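Local coordinates for uncharacterized protein (Cytophaga hutchinsonii ATCC 33406, PDB 3FF4), which is of unknown function but, as a single Rossmann-like domain of the CoA-binding family, may bind coenzyme A or a related nucleotide, at residues A[25-30]-A[111-116]. Residues are numbered along the deposited sequence; the frame is centred on the assembly and turned at random.
Sequences ERLKSH and GCTLVM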
loop_
_atom_site.group_PDB
_atom_site.type_symbol
_atom_site.label_atom_id
_atom_site.label_comp_id
_atom_site.label_asym_id
_atom_site.label_seq_id
_atom_site.Cartn_x
_atom_site.Cartn_y
_atom_site.Cartn_z
ATOM N N GLU A 25 5.981 -3.712 9.472
ATOM C CA GLU A 25 6.659 -4.727 10.294
ATOM C C GLU A 25 6.574 -6.127 9.689
ATOM O O GLU A 25 7.586 -6.822 9.628
ATOM C CB GLU A 25 6.079 -4.799 11.708
ATOM C CG GLU A 25 6.439 -3.648 12.609
ATOM C CD GLU A 25 5.939 -3.837 14.051
ATOM O OE1 GLU A 25 4.776 -4.290 14.244
ATOM O OE2 GLU A 25 6.719 -3.526 14.987
ATOM N N ARG A 26 5.374 -6.551 9.270
ATOM C CA ARG A 26 5.249 -7.883 8.677
ATOM C C ARG A 26 5.957 -7.954 7.314
ATOM O O ARG A 26 6.639 -8.927 7.034
ATOM C CB ARG A 26 3.794 -8.355 8.555
ATOM C CG ARG A 26 3.029 -8.535 9.855
ATOM C CD ARG A 26 3.539 -9.687 10.726
ATOM N NE ARG A 26 4.573 -9.199 11.624
ATOM C CZ ARG A 26 5.736 -9.808 11.837
ATOM N NH1 ARG A 26 6.022 -10.947 11.234
ATOM N NH2 ARG A 26 6.618 -9.280 12.658
ATOM N N LEU A 27 5.787 -6.935 6.467
ATOM C CA LEU A 27 6.461 -6.920 5.162
ATOM C C LEU A 27 7.954 -7.034 5.356
ATOM O O LEU A 27 8.627 -7.873 4.731
ATOM C CB LEU A 27 6.131 -5.630 4.410
ATOM C CG LEU A 27 4.719 -5.577 3.824
ATOM C CD1 LEU A 27 4.288 -4.135 3.528
ATOM C CD2 LEU A 27 4.576 -6.495 2.560
ATOM N N LYS A 28 8.465 -6.198 6.253
ATOM C CA LYS A 28 9.887 -6.185 6.542
ATOM C C LYS A 28 10.360 -7.540 7.038
ATOM O O LYS A 28 11.356 -8.042 6.545
ATOM C CB LYS A 28 10.258 -5.092 7.534
ATOM C CG LYS A 28 11.737 -5.088 7.844
ATOM C CD LYS A 28 12.150 -3.908 8.702
ATOM C CE LYS A 28 13.492 -4.206 9.371
ATOM N NZ LYS A 28 14.371 -3.090 9.013
ATOM N N SER A 29 9.646 -8.148 7.983
ATOM C CA SER A 29 10.142 -9.410 8.555
ATOM C C SER A 29 10.036 -10.527 7.537
ATOM O O SER A 29 10.719 -11.541 7.665
ATOM C CB SER A 29 9.434 -9.810 9.861
ATOM O OG SER A 29 8.080 -10.112 9.598
ATOM N N HIS A 30 9.174 -10.347 6.542
ATOM C CA HIS A 30 9.075 -11.299 5.437
ATOM C C HIS A 30 10.101 -11.039 4.335
ATOM O O HIS A 30 10.271 -11.873 3.459
ATOM C CB HIS A 30 7.646 -11.372 4.860
ATOM C CG HIS A 30 6.732 -12.272 5.633
ATOM N ND1 HIS A 30 5.958 -11.825 6.680
ATOM C CD2 HIS A 30 6.491 -13.599 5.531
ATOM C CE1 HIS A 30 5.264 -12.832 7.179
ATOM N NE2 HIS A 30 5.568 -13.920 6.495
ATOM N N GLY A 111 -8.389 -7.712 0.828
ATOM C CA GLY A 111 -7.921 -8.621 1.871
ATOM C C GLY A 111 -7.093 -7.830 2.874
ATOM O O GLY A 111 -6.874 -6.639 2.681
ATOM N N CYS A 112 -6.645 -8.479 3.943
ATOM C CA CYS A 112 -5.762 -7.859 4.921
ATOM C C CYS A 112 -4.338 -8.286 4.607
ATOM O O CYS A 112 -4.034 -9.493 4.513
ATOM C CB CYS A 112 -6.170 -8.275 6.338
ATOM S SG CYS A 112 -4.933 -7.871 7.589
ATOM N N THR A 113 -3.471 -7.299 4.395
ATOM C CA THR A 113 -2.051 -7.543 4.173
ATOM C C THR A 113 -1.451 -8.501 5.200
ATOM O O THR A 113 -0.693 -9.370 4.827
ATOM C CB THR A 113 -1.231 -6.216 4.114
ATOM O OG1 THR A 113 -1.746 -5.384 3.055
ATOM C CG2 THR A 113 0.283 -6.527 3.863
ATOM N N LEU A 114 -1.795 -8.348 6.488
ATOM C CA LEU A 114 -1.253 -9.224 7.536
ATOM C C LEU A 114 -1.708 -10.682 7.347
ATOM O O LEU A 114 -0.888 -11.605 7.357
ATOM C CB LEU A 114 -1.646 -8.732 8.941
ATOM C CG LEU A 114 -1.452 -7.251 9.300
ATOM C CD1 LEU A 114 -1.838 -6.962 10.787
ATOM C CD2 LEU A 114 0.007 -6.869 9.049
ATOM N N VAL A 115 -3.008 -10.878 7.147
ATOM C CA VAL A 115 -3.576 -12.204 6.891
ATOM C C VAL A 115 -2.956 -12.835 5.652
ATOM O O VAL A 115 -2.585 -14.022 5.674
ATOM C CB VAL A 115 -5.105 -12.148 6.806
ATOM C CG1 VAL A 115 -5.691 -13.497 6.371
ATOM C CG2 VAL A 115 -5.664 -11.736 8.172
HETATM N N MSE A 116 -2.798 -12.034 4.601
HETATM C CA MSE A 116 -2.214 -12.523 3.369
HETATM C C MSE A 116 -0.774 -13.012 3.551
HETATM O O MSE A 116 -0.394 -14.061 3.025
HETATM C CB MSE A 116 -2.343 -11.481 2.253
HETATM C CG MSE A 116 -3.788 -11.344 1.785
HETATM SE SE MSE A 116 -3.942 -9.658 0.795
HETATM C CE MSE A 116 -2.973 -10.098 -0.873
#
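Methyl CD2 of Leu114 meets the aliphatic root of Arg26, lying 3.5 Å from its CG and 4.1 Å from its CB, with the two side chains crossing at about a right angle. Arginine suits this exposed position because its methylenes can pack against leucine while the guanidinium stays outside; bends at chi2 (-68°) and chi3 (90°) turn the chain back over its own helix. Deeper in, the touch is looser: CD2 of Leu27 comes to 4.5 Å from CG2 of Thr113. Threonine serves two surroundings there, offering its methyl to Leu27 and its buried hydroxyl to hydrogen bonds with Thr63 and Asn89.

Each segment also carries its own local bonds. Carbonyl O of Arg26 accepts from His30 N, from Ser29 OG and from His30 ND1, the last at 3.0 Å from above the carbonyl plane. At the start of the other helix, Cys112 is the N-cap of helix 113-119, its SG accepting from Val115 N at 3.6 Å in a nearly straight bond (169°).

Leu117, one turn beyond Thr113, continues the contact, touched by the side chains of Arg26, Leu27 and His30. Helices 19-30 and 113-119 thus pack side by side on the parallel sheet, Leu27 resting on strand 7-10 and Thr113 on strand 85-88.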